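Local coordinates for cobalamin biosynthesis precorrin-6Y methylase (CbiE) (Archaeoglobus fulgidus, PDB 2BB3), which probably transfers a methyl group from S-adenosyl-L-methionine to a corrin precursor on the pathway to adenosylcobalamin, at residues 156-161 against 211-216; 167-172 against 205-210; 181-186 against 200-205. One frame throughout, in Å; residues are numbered along the deposited sequence.

Contact 1 of 3, residues 156-161 against 211-216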
loop_
_atom_site.group_PDB
_atom_site.type_symbol
_atom_site.label_atom_id
_atom_site.label_comp_id
_atom_site.label_asym_id
_atom_site.label_seq_id
_atom_site.Cartn_x
_atom_site.Cartn_y
_atom_site.Cartn_z
ATOM N N GLU A 156 -7.531 -17.611 13.755
ATOM C CA GLU A 156 -6.899 -16.522 14.501
ATOM C C GLU A 156 -7.096 -15.162 13.860
ATOM O O GLU A 156 -7.864 -14.346 14.362
ATOM C CB GLU A 156 -5.401 -16.774 14.710
ATOM C CG GLU A 156 -5.133 -17.893 15.690
ATOM C CD GLU A 156 -6.106 -17.877 16.857
ATOM O OE1 GLU A 156 -6.506 -18.969 17.315
ATOM O OE2 GLU A 156 -6.469 -16.769 17.313
ATOM N N LEU A 157 -6.409 -14.918 12.750
ATOM C CA LEU A 157 -6.527 -13.637 12.077
ATOM C C LEU A 157 -7.984 -13.252 11.850
ATOM O O LEU A 157 -8.371 -12.122 12.134
ATOM C CB LEU A 157 -5.758 -13.667 10.752
ATOM C CG LEU A 157 -4.255 -13.891 10.921
ATOM C CD1 LEU A 157 -3.580 -14.060 9.577
ATOM C CD2 LEU A 157 -3.657 -12.725 11.669
ATOM N N LEU A 158 -8.795 -14.193 11.368
ATOM C CA LEU A 158 -10.203 -13.920 11.104
ATOM C C LEU A 158 -10.974 -13.513 12.347
ATOM O O LEU A 158 -12.123 -13.075 12.262
ATOM C CB LEU A 158 -10.871 -15.119 10.437
ATOM C CG LEU A 158 -10.685 -15.172 8.920
ATOM C CD1 LEU A 158 -11.245 -16.473 8.388
ATOM C CD2 LEU A 158 -11.380 -13.975 8.256
ATOM N N LYS A 159 -10.340 -13.649 13.503
ATOM C CA LYS A 159 -10.986 -13.249 14.734
ATOM C C LYS A 159 -10.916 -11.734 14.864
ATOM O O LYS A 159 -11.818 -11.122 15.433
ATOM C CB LYS A 159 -10.316 -13.919 15.935
ATOM C CG LYS A 159 -10.759 -15.361 16.176
ATOM C CD LYS A 159 -9.814 -16.097 17.136
ATOM C CE LYS A 159 -9.724 -15.412 18.499
ATOM N NZ LYS A 159 -8.663 -16.016 19.353
ATOM N N TYR A 160 -9.871 -11.120 14.314
ATOM C CA TYR A 160 -9.744 -9.668 14.422
ATOM C C TYR A 160 -9.596 -8.911 13.106
ATOM O O TYR A 160 -9.543 -7.681 13.110
ATOM C CB TYR A 160 -8.551 -9.320 15.322
ATOM C CG TYR A 160 -8.198 -10.405 16.307
ATOM C CD1 TYR A 160 -7.374 -11.468 15.934
ATOM C CD2 TYR A 160 -8.703 -10.384 17.609
ATOM C CE1 TYR A 160 -7.064 -12.486 16.834
ATOM C CE2 TYR A 160 -8.397 -11.393 18.517
ATOM C CZ TYR A 160 -7.581 -12.438 18.124
ATOM O OH TYR A 160 -7.291 -13.448 19.013
ATOM N N ARG A 161 -9.555 -9.628 11.988
ATOM C CA ARG A 161 -9.355 -8.983 10.698
ATOM C C ARG A 161 -9.957 -9.733 9.538
ATOM O O ARG A 161 -10.135 -10.950 9.596
ATOM C CB ARG A 161 -7.846 -8.873 10.389
ATOM C CG ARG A 161 -7.047 -7.997 11.317
ATOM C CD ARG A 161 -7.474 -6.581 11.118
ATOM N NE ARG A 161 -6.853 -5.670 12.066
ATOM C CZ ARG A 161 -5.795 -4.925 11.794
ATOM N NH1 ARG A 161 -5.226 -4.989 10.588
ATOM N NH2 ARG A 161 -5.338 -4.094 12.724
ATOM N N ILE A 211 -8.035 -12.871 -2.770
ATOM C CA ILE A 211 -9.199 -13.483 -2.120
ATOM C C ILE A 211 -9.589 -12.701 -0.877
ATOM O O ILE A 211 -8.845 -12.693 0.083
ATOM C CB ILE A 211 -8.880 -14.933 -1.696
ATOM C CG1 ILE A 211 -8.570 -15.786 -2.934
ATOM C CG2 ILE A 211 -10.041 -15.508 -0.884
ATOM C CD1 ILE A 211 -8.259 -17.275 -2.609
ATOM N N PHE A 212 -10.746 -12.050 -0.899
ATOM C CA PHE A 212 -11.197 -11.281 0.255
ATOM C C PHE A 212 -12.115 -12.127 1.135
ATOM O O PHE A 212 -13.133 -12.626 0.668
ATOM C CB PHE A 212 -11.945 -10.012 -0.192
ATOM C CG PHE A 212 -12.460 -9.184 0.948
ATOM C CD1 PHE A 212 -11.576 -8.599 1.855
ATOM C CD2 PHE A 212 -13.829 -8.997 1.127
ATOM C CE1 PHE A 212 -12.046 -7.844 2.923
ATOM C CE2 PHE A 212 -14.315 -8.236 2.202
ATOM C CZ PHE A 212 -13.422 -7.660 3.098
ATOM N N VAL A 213 -11.742 -12.287 2.405
ATOM C CA VAL A 213 -12.530 -13.054 3.369
ATOM C C VAL A 213 -12.903 -12.132 4.544
ATOM O O VAL A 213 -12.042 -11.785 5.363
ATOM C CB VAL A 213 -11.721 -14.256 3.928
ATOM C CG1 VAL A 213 -12.657 -15.227 4.624
ATOM C CG2 VAL A 213 -10.935 -14.951 2.806
ATOM N N GLU A 214 -14.175 -11.740 4.635
ATOM C CA GLU A 214 -14.625 -10.867 5.726
ATOM C C GLU A 214 -14.445 -11.546 7.065
ATOM O O GLU A 214 -14.642 -12.752 7.184
ATOM C CB GLU A 214 -16.107 -10.466 5.580
ATOM C CG GLU A 214 -16.474 -9.767 4.282
ATOM C CD GLU A 214 -17.712 -8.872 4.420
ATOM O OE1 GLU A 214 -18.336 -8.529 3.384
ATOM O OE2 GLU A 214 -18.049 -8.505 5.573
ATOM N N ARG A 215 -14.087 -10.773 8.080
ATOM C CA ARG A 215 -13.884 -11.348 9.396
ATOM C C ARG A 215 -15.176 -11.944 9.937
ATOM O O ARG A 215 -16.249 -11.381 9.782
ATOM C CB ARG A 215 -13.317 -10.301 10.380
ATOM C CG ARG A 215 -14.160 -9.060 10.608
ATOM C CD ARG A 215 -13.589 -8.179 11.742
ATOM N NE ARG A 215 -13.522 -8.879 13.025
ATOM C CZ ARG A 215 -13.086 -8.345 14.166
ATOM N NH1 ARG A 215 -13.068 -9.075 15.277
ATOM N NH2 ARG A 215 -12.668 -7.087 14.205
ATOM N N GLU A 216 -15.053 -13.125 10.529
ATOM C CA GLU A 216 -16.195 -13.803 11.120
ATOM C C GLU A 216 -16.403 -13.085 12.453
ATOM O O GLU A 216 -15.808 -13.426 13.477
ATOM C CB GLU A 216 -15.883 -15.290 11.257
ATOM C CG GLU A 216 -15.590 -15.924 9.887
ATOM C CD GLU A 216 -15.484 -17.436 9.898
ATOM O OE1 GLU A 216 -14.513 -17.970 10.483
ATOM O OE2 GLU A 216 -16.380 -18.091 9.311
#

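Contact 2 of 3, residues 167-172 against 205-210. With SAH (S-adenosyl-L-homocysteine), chain C.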
loop_
_atom_site.group_PDB
_atom_site.type_symbol
_atom_site.label_atom_id
_atom_site.label_comp_id
_atom_site.label_asym_id
_atom_site.label_seq_id
_atom_site.Cartn_x
_atom_site.Cartn_y
_atom_site.Cartn_z
ATOM N N ALA A 167 -3.379 -14.801 -3.871
ATOM C CA ALA A 167 -3.335 -16.187 -4.289
ATOM C C ALA A 167 -3.113 -16.393 -5.773
ATOM O O ALA A 167 -3.155 -15.462 -6.573
ATOM C CB ALA A 167 -4.642 -16.881 -3.871
ATOM N N ASP A 168 -2.830 -17.637 -6.128
ATOM C CA ASP A 168 -2.674 -17.996 -7.522
ATOM C C ASP A 168 -3.669 -19.130 -7.671
ATOM O O ASP A 168 -4.300 -19.485 -6.689
ATOM C CB ASP A 168 -1.241 -18.423 -7.869
ATOM C CG ASP A 168 -0.768 -19.616 -7.086
ATOM O OD1 ASP A 168 -1.608 -20.377 -6.563
ATOM O OD2 ASP A 168 0.466 -19.807 -7.020
ATOM N N SER A 169 -3.802 -19.691 -8.871
ATOM C CA SER A 169 -4.778 -20.735 -9.150
ATOM C C SER A 169 -4.666 -22.009 -8.322
ATOM O O SER A 169 -5.587 -22.826 -8.308
ATOM C CB SER A 169 -4.750 -21.092 -10.651
ATOM O OG SER A 169 -3.484 -21.606 -11.059
ATOM N N HIS A 170 -3.552 -22.183 -7.622
ATOM C CA HIS A 170 -3.369 -23.386 -6.818
ATOM C C HIS A 170 -3.715 -23.204 -5.339
ATOM O O HIS A 170 -3.457 -24.093 -4.534
ATOM C CB HIS A 170 -1.925 -23.898 -6.938
ATOM C CG HIS A 170 -1.404 -23.910 -8.342
ATOM N ND1 HIS A 170 -0.577 -22.924 -8.833
ATOM C CD2 HIS A 170 -1.632 -24.763 -9.366
ATOM C CE1 HIS A 170 -0.318 -23.168 -10.108
ATOM N NE2 HIS A 170 -0.943 -24.275 -10.456
ATOM N N PHE A 171 -4.287 -22.064 -4.967
ATOM C CA PHE A 171 -4.635 -21.854 -3.564
ATOM C C PHE A 171 -5.684 -22.886 -3.160
ATOM O O PHE A 171 -6.721 -23.018 -3.821
ATOM C CB PHE A 171 -5.199 -20.454 -3.322
ATOM C CG PHE A 171 -5.578 -20.199 -1.878
ATOM C CD1 PHE A 171 -4.640 -19.728 -0.963
ATOM C CD2 PHE A 171 -6.871 -20.473 -1.429
ATOM C CE1 PHE A 171 -4.980 -19.530 0.380
ATOM C CE2 PHE A 171 -7.222 -20.282 -0.100
ATOM C CZ PHE A 171 -6.278 -19.811 0.812
ATOM N N PRO A 172 -5.435 -23.614 -2.055
ATOM C CA PRO A 172 -6.377 -24.634 -1.587
ATOM C C PRO A 172 -7.601 -24.033 -0.871
ATOM O O PRO A 172 -7.581 -23.801 0.329
ATOM C CB PRO A 172 -5.499 -25.507 -0.686
ATOM C CG PRO A 172 -4.577 -24.497 -0.054
ATOM C CD PRO A 172 -4.221 -23.583 -1.213
ATOM N N GLU A 205 -9.332 -19.725 -11.102
ATOM C CA GLU A 205 -8.889 -19.929 -12.468
ATOM C C GLU A 205 -7.751 -19.017 -12.879
ATOM O O GLU A 205 -7.122 -19.244 -13.905
ATOM C CB GLU A 205 -10.067 -19.792 -13.452
ATOM C CG GLU A 205 -10.955 -18.583 -13.257
ATOM C CD GLU A 205 -12.248 -18.659 -14.090
ATOM O OE1 GLU A 205 -13.011 -19.652 -13.942
ATOM O OE2 GLU A 205 -12.505 -17.730 -14.896
ATOM N N SER A 206 -7.465 -17.995 -12.085
ATOM C CA SER A 206 -6.385 -17.081 -12.436
ATOM C C SER A 206 -5.261 -17.071 -11.410
ATOM O O SER A 206 -5.505 -17.194 -10.200
ATOM C CB SER A 206 -6.922 -15.664 -12.566
ATOM O OG SER A 206 -5.874 -14.777 -12.885
ATOM N N ASP A 207 -4.027 -16.930 -11.883
ATOM C CA ASP A 207 -2.898 -16.862 -10.961
ATOM C C ASP A 207 -2.758 -15.471 -10.346
ATOM O O ASP A 207 -1.919 -15.250 -9.481
ATOM C CB ASP A 207 -1.606 -17.267 -11.654
ATOM C CG ASP A 207 -1.532 -18.764 -11.886
ATOM O OD1 ASP A 207 -2.079 -19.516 -11.036
ATOM O OD2 ASP A 207 -0.936 -19.183 -12.903
ATOM N N TYR A 208 -3.584 -14.539 -10.808
ATOM C CA TYR A 208 -3.589 -13.187 -10.262
ATOM C C TYR A 208 -4.923 -13.028 -9.553
ATOM O O TYR A 208 -5.817 -12.324 -10.033
ATOM C CB TYR A 208 -3.457 -12.157 -11.381
ATOM C CG TYR A 208 -2.178 -12.336 -12.151
ATOM C CD1 TYR A 208 -2.167 -13.014 -13.370
ATOM C CD2 TYR A 208 -0.959 -11.919 -11.613
ATOM C CE1 TYR A 208 -0.968 -13.288 -14.030
ATOM C CE2 TYR A 208 0.249 -12.189 -12.265
ATOM C CZ TYR A 208 0.231 -12.876 -13.465
ATOM O OH TYR A 208 1.406 -13.202 -14.091
ATOM N N THR A 209 -5.051 -13.699 -8.414
ATOM C CA THR A 209 -6.300 -13.671 -7.660
ATOM C C THR A 209 -6.156 -13.170 -6.240
ATOM O O THR A 209 -5.354 -13.685 -5.459
ATOM C CB THR A 209 -6.926 -15.093 -7.594
ATOM O OG1 THR A 209 -7.156 -15.562 -8.929
ATOM C CG2 THR A 209 -8.258 -15.070 -6.866
ATOM N N ILE A 210 -6.919 -12.147 -5.894
ATOM C CA ILE A 210 -6.863 -11.695 -4.523
ATOM C C ILE A 210 -8.147 -12.228 -3.930
ATOM O O ILE A 210 -9.208 -12.113 -4.539
ATOM C CB ILE A 210 -6.707 -10.162 -4.416
ATOM C CG1 ILE A 210 -5.239 -9.788 -4.719
ATOM C CG2 ILE A 210 -7.078 -9.700 -3.004
ATOM C CD1 ILE A 210 -4.961 -8.316 -4.751
HETATM N N SAH C . 4.309 -7.042 -5.730
HETATM C CA SAH C . 2.993 -7.322 -6.145
HETATM C CB SAH C . 2.562 -8.731 -5.739
HETATM C CG SAH C . 3.307 -9.989 -6.163
HETATM S SD SAH C . 2.932 -11.527 -5.366
HETATM C C SAH C . 2.118 -6.226 -5.656
HETATM O O SAH C . 1.068 -6.295 -6.157
HETATM O OXT SAH C . 2.483 -5.434 -4.831
HETATM C "C5'" SAH C . 1.879 -11.914 -6.734
HETATM C "C4'" SAH C . 0.403 -12.011 -6.397
HETATM O "O4'" SAH C . -0.238 -10.798 -6.329
HETATM C "C3'" SAH C . -0.429 -12.911 -7.259
HETATM O "O3'" SAH C . -0.329 -14.237 -6.951
HETATM C "C2'" SAH C . -1.781 -12.357 -6.992
HETATM O "O2'" SAH C . -2.383 -12.949 -5.924
HETATM C "C1'" SAH C . -1.541 -10.925 -6.674
HETATM N N9 SAH C . -1.750 -10.100 -7.840
HETATM C C8 SAH C . -0.812 -9.497 -8.505
HETATM N N7 SAH C . -1.292 -8.785 -9.463
HETATM C C5 SAH C . -2.563 -8.914 -9.432
HETATM C C6 SAH C . -3.540 -8.379 -10.202
HETATM N N6 SAH C . -3.314 -7.601 -11.198
HETATM N N1 SAH C . -4.790 -8.682 -9.919
HETATM C C2 SAH C . -5.072 -9.504 -8.903
HETATM N N3 SAH C . -4.106 -10.001 -8.166
HETATM C C4 SAH C . -2.867 -9.731 -8.422
#

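Contact 3 of 3, residues 181-186 against 200-205. With SAH (S-adenosyl-L-homocysteine), chain C.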
loop_
_atom_site.group_PDB
_atom_site.type_symbol
_atom_site.label_atom_id
_atom_site.label_comp_id
_atom_site.label_asym_id
_atom_site.label_seq_id
_atom_site.Cartn_x
_atom_site.Cartn_y
_atom_site.Cartn_z
ATOM N N VAL A 181 -16.417 -15.792 0.045
ATOM C CA VAL A 181 -15.190 -15.167 -0.389
ATOM C C VAL A 181 -15.475 -14.309 -1.607
ATOM O O VAL A 181 -16.455 -14.539 -2.319
ATOM C CB VAL A 181 -14.094 -16.220 -0.743
ATOM C CG1 VAL A 181 -13.782 -17.081 0.478
ATOM C CG2 VAL A 181 -14.535 -17.084 -1.907
ATOM N N VAL A 182 -14.643 -13.288 -1.805
ATOM C CA VAL A 182 -14.760 -12.416 -2.958
ATOM C C VAL A 182 -13.420 -12.593 -3.673
ATOM O O VAL A 182 -12.360 -12.463 -3.063
ATOM C CB VAL A 182 -14.958 -10.927 -2.559
ATOM C CG1 VAL A 182 -14.990 -10.051 -3.803
ATOM C CG2 VAL A 182 -16.254 -10.755 -1.770
ATOM N N LEU A 183 -13.482 -12.909 -4.965
ATOM C CA LEU A 183 -12.301 -13.129 -5.784
ATOM C C LEU A 183 -12.100 -11.924 -6.689
ATOM O O LEU A 183 -12.986 -11.591 -7.478
ATOM C CB LEU A 183 -12.486 -14.382 -6.657
ATOM C CG LEU A 183 -12.825 -15.699 -5.948
ATOM C CD1 LEU A 183 -12.969 -16.852 -6.946
ATOM C CD2 LEU A 183 -11.747 -16.025 -4.952
ATOM N N LEU A 184 -10.947 -11.263 -6.568
ATOM C CA LEU A 184 -10.652 -10.130 -7.437
ATOM C C LEU A 184 -9.545 -10.641 -8.361
ATOM O O LEU A 184 -8.404 -10.819 -7.959
ATOM C CB LEU A 184 -10.245 -8.893 -6.619
ATOM C CG LEU A 184 -11.373 -8.532 -5.640
ATOM C CD1 LEU A 184 -11.022 -9.059 -4.259
ATOM C CD2 LEU A 184 -11.618 -7.034 -5.595
ATOM N N GLU A 185 -9.930 -10.910 -9.604
ATOM C CA GLU A 185 -9.047 -11.473 -10.605
ATOM C C GLU A 185 -8.562 -10.515 -11.662
ATOM O O GLU A 185 -9.334 -9.724 -12.223
ATOM C CB GLU A 185 -9.762 -12.634 -11.309
ATOM C CG GLU A 185 -10.307 -13.660 -10.348
ATOM C CD GLU A 185 -11.174 -14.705 -11.029
ATOM O OE1 GLU A 185 -12.165 -14.322 -11.693
ATOM O OE2 GLU A 185 -10.864 -15.910 -10.903
ATOM N N ASN A 186 -7.267 -10.600 -11.933
ATOM C CA ASN A 186 -6.649 -9.795 -12.975
ATOM C C ASN A 186 -7.008 -8.314 -12.890
ATOM O O ASN A 186 -7.385 -7.705 -13.891
ATOM C CB ASN A 186 -7.078 -10.369 -14.329
ATOM C CG ASN A 186 -7.083 -11.892 -14.331
ATOM O OD1 ASN A 186 -6.132 -12.528 -13.866
ATOM N ND2 ASN A 186 -8.152 -12.482 -14.855
ATOM N N ASP A 200 -16.224 -23.413 -0.811
ATOM C CA ASP A 200 -16.496 -24.803 -1.180
ATOM C C ASP A 200 -17.149 -25.002 -2.547
ATOM O O ASP A 200 -17.084 -26.095 -3.109
ATOM C CB ASP A 200 -17.371 -25.473 -0.115
ATOM C CG ASP A 200 -18.631 -24.689 0.177
ATOM O OD1 ASP A 200 -19.204 -24.104 -0.764
ATOM O OD2 ASP A 200 -19.059 -24.666 1.349
ATOM N N SER A 201 -17.769 -23.959 -3.089
ATOM C CA SER A 201 -18.438 -24.099 -4.375
ATOM C C SER A 201 -18.031 -23.108 -5.467
ATOM O O SER A 201 -18.776 -22.894 -6.424
ATOM C CB SER A 201 -19.951 -24.042 -4.177
ATOM O OG SER A 201 -20.354 -22.783 -3.675
ATOM N N ILE A 202 -16.859 -22.497 -5.334
ATOM C CA ILE A 202 -16.379 -21.572 -6.356
ATOM C C ILE A 202 -15.010 -22.079 -6.792
ATOM O O ILE A 202 -14.255 -22.582 -5.975
ATOM C CB ILE A 202 -16.282 -20.118 -5.811
ATOM C CG1 ILE A 202 -16.185 -19.129 -6.976
ATOM C CG2 ILE A 202 -15.088 -19.973 -4.881
ATOM C CD1 ILE A 202 -16.447 -17.686 -6.583
ATOM N N GLU A 203 -14.708 -21.987 -8.080
ATOM C CA GLU A 203 -13.420 -22.444 -8.594
ATOM C C GLU A 203 -12.486 -21.292 -8.939
ATOM O O GLU A 203 -12.922 -20.271 -9.475
ATOM C CB GLU A 203 -13.603 -23.283 -9.866
ATOM C CG GLU A 203 -13.727 -24.770 -9.637
ATOM C CD GLU A 203 -14.939 -25.124 -8.809
ATOM O OE1 GLU A 203 -16.068 -24.780 -9.229
ATOM O OE2 GLU A 203 -14.757 -25.741 -7.737
ATOM N N LEU A 204 -11.204 -21.467 -8.637
ATOM C CA LEU A 204 -10.209 -20.467 -8.967
ATOM C C LEU A 204 -9.780 -20.750 -10.389
ATOM O O LEU A 204 -9.864 -21.887 -10.840
ATOM C CB LEU A 204 -9.001 -20.571 -8.040
ATOM C CG LEU A 204 -9.306 -20.314 -6.566
ATOM C CD1 LEU A 204 -7.999 -20.286 -5.786
ATOM C CD2 LEU A 204 -10.075 -19.011 -6.419
ATOM N N GLU A 205 -9.332 -19.725 -11.102
ATOM C CA GLU A 205 -8.889 -19.929 -12.468
ATOM C C GLU A 205 -7.751 -19.017 -12.879
ATOM O O GLU A 205 -7.122 -19.244 -13.905
ATOM C CB GLU A 205 -10.067 -19.792 -13.452
ATOM C CG GLU A 205 -10.955 -18.583 -13.257
ATOM C CD GLU A 205 -12.248 -18.659 -14.090
ATOM O OE1 GLU A 205 -13.011 -19.652 -13.942
ATOM O OE2 GLU A 205 -12.505 -17.730 -14.896
HETATM N N SAH C . 4.309 -7.042 -5.730
HETATM C CA SAH C . 2.993 -7.322 -6.145
HETATM C CB SAH C . 2.562 -8.731 -5.739
HETATM C CG SAH C . 3.307 -9.989 -6.163
HETATM S SD SAH C . 2.932 -11.527 -5.366
HETATM C C SAH C . 2.118 -6.226 -5.656
HETATM O O SAH C . 1.068 -6.295 -6.157
HETATM O OXT SAH C . 2.483 -5.434 -4.831
HETATM C "C5'" SAH C . 1.879 -11.914 -6.734
HETATM C "C4'" SAH C . 0.403 -12.011 -6.397
HETATM O "O4'" SAH C . -0.238 -10.798 -6.329
HETATM C "C3'" SAH C . -0.429 -12.911 -7.259
HETATM O "O3'" SAH C . -0.329 -14.237 -6.951
HETATM C "C2'" SAH C . -1.781 -12.357 -6.992
HETATM O "O2'" SAH C . -2.383 -12.949 -5.924
HETATM C "C1'" SAH C . -1.541 -10.925 -6.674
HETATM N N9 SAH C . -1.750 -10.100 -7.840
HETATM C C8 SAH C . -0.812 -9.497 -8.505
HETATM N N7 SAH C . -1.292 -8.785 -9.463
HETATM C C5 SAH C . -2.563 -8.914 -9.432
HETATM C C6 SAH C . -3.540 -8.379 -10.202
HETATM N N6 SAH C . -3.314 -7.601 -11.198
HETATM N N1 SAH C . -4.790 -8.682 -9.919
HETATM C C2 SAH C . -5.072 -9.504 -8.903
HETATM N N3 SAH C . -4.106 -10.001 -8.166
HETATM C C4 SAH C . -2.867 -9.731 -8.422
#

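Contact 1 of 3, residues 156-161 against 211-216
Leu158 of the short helix 157-160 and Arg215 just past strand 209-213 carry this contact, which ties the helical turn leading into strand 162-167 to the C-terminal end of the central strand of the mixed sheet in a tetrapyrrole methylase fold. The apolar part belongs to Leu158. Its CB is directed at the strand end, and CG lies anti to the carbonyl carbon (chi1 -84°), which carries CD2 over the backbone leaving the strand. There CD2 sits 3.6 Å from Glu214 O and 4.0 Å from Val213 CG1, while Leu163 and Arg179 pack against the same leucine. CD1 points instead to the Glu216 side chain, which it meets at 4.2 Å from OE1; that oxygen is engaged in a salt bridge with Arg179.

The backbone link is slight: Glu216 N donates a weak hydrogen bond to Leu158 O, 3.4 Å long and bent to 129°. Arg215 N turns elsewhere, to His162 ND1.

Flat-group packing is the third element. The Arg215 chain kinks at chi3 (-60°) and returns its guanidinium over the backbone of Tyr160 and Arg161, where Tyr160 CA stands 3.4 Å above one face, toward the rim. Arg161 N lies over that face too. NE is buried here without a polar partner in the model.

On the helix itself, Lys159 NZ bridges Glu156 OE2 on its syn lone pair and also donates to Tyr160 OH. Around this helix the second subunit packs, with Glu156 of one chain against Tyr160 of the other. Nearer the backbone, Arg215 CB rests 3.3 Å from Arg161 O.

Contact 2 of 3, residues 167-172 against 205-210
Asp207 OD1 is gripped twice by Ser169: by the hydroxyl OG at 2.5 Å and by the backbone N at 2.8 Å. The amide comes in on the anti lone pair, fairly straight at 158°, whereas the hydroxyl arrives on the syn side and somewhat out of the carboxylate plane. Ser169 can offer both because OG lies between its own N and carbonyl carbon (chi1 62°), next to the N-H. A leucine in place of Asp207 removes the acceptor of both Ser169 donors, and the 168-171 turn would probably be freer to shift. The same OG sits over the face of the His170 ring. A type I turn from Asp168 to Phe171 presents these donors, and within it Asp168 OD1 accepts from His170 N in an Asx turn. The two aspartate side chains cross obliquely, their OD1 atoms 4.6 Å apart, and the two donors on Asp207 probably ease that repulsion.

Beside the turn, Ala167 and Thr209 form an antiparallel hydrogen-bonded pair, with Ala167 N to Thr209 O at 2.8 Å. Thr209 OG1 reaches back to Ser206 O, and Ser206 OG, also hydrogen-bonded to Asn186 OD1, takes Tyr208 N in an ST turn.

S-adenosyl-L-homocysteine lies against this junction. Its ribose O2' is 2.7 Å from Ala167 O and its O3' is 3.2 Å from Asp207 O, while Ile210 CG1 meets adenine N3. The sugar hydroxyls thus face backbone carbonyls, which suggests that the ribose is recognised largely through main-chain oxygens, whose placing the strand pairing and the Ser169-Asp207 bonds probably help to set.

Contact 3 of 3, residues 181-186 against 200-205
Leu183 and Ile202 reach toward each other tip to tip, CD1 to CD1 at 3.6 Å, in the tight half of this contact. Strand 180-185 and the returning loop run roughly alongside, 21° apart over the touching parts, and even the nearest CA atoms, those of Leu183 and Leu204, are 8.3 Å from one another. Side chains therefore fill the gap between the two backbones. Leu183 CD1 is shared: Ile202 CD1 abuts it, and Leu204 CD2, whose side chain crosses that of Leu183 at about a right angle, lies 3.6 Å away. Leu204 CD2 also touches Leu183 CD2 at 3.7 Å, so both branches of the leucine are engaged. The Ile202 branch gets there because CG1 stands anti to the backbone N (chi1 -163°) and the chain continues extended to CD1. Its other branch, CG2, makes a looser contact with Val181 CG2 at 4.2 Å. Ile211 backs Val181 and Leu183 from the neighbouring strand, and Phe171 packs on Leu204.

The opposite character appears at the Glu205 end. Glu185 and Glu205 also cross at about a right angle, yet their closest approach is Glu185 OE2 to Glu205 CG, 3.6 Å, and the two OE2 atoms stay 4.7 Å apart. Arginines account for these charges: Arg193 forms salt bridges with both glutamates, and Arg195 pairs with Glu185 OE2, which probably offsets the repulsion. Glu203 and Glu205 lie at the exposed surface, whereas Glu185 is buried.

At its C-terminal end the strand borders the ligand, with Leu184 O 3.7 Å from adenine C2 of S-adenosyl-L-homocysteine. This is a loop folded over one face of a mixed sheet, in the half of the tetrapyrrole methylase fold whose strand ends help line the ligand pocket.

All three contacts belong to the mixed sheet, and strand 209-213 with its neighbour 180-185 binds them together. Contact 1 lies at the end of strand 209-213 away from the ligand and at the subunit interface, about 18 Å from contact 2 between centres; contacts 2 and 3 are only about 8 Å apart between centres, share Glu205 and both touch the bound S-adenosyl-L-homocysteine. Each is partly buried, but the chemistry changes with place: leucine and arginine over backbone in contact 1, hydrogen-bonded turns and carbonyls at the ribose in contact 2, aliphatic packing with a charged fringe in contact 3. Ile211 joins them, its side chain meeting Phe171, Ala167, Val181 and Leu183.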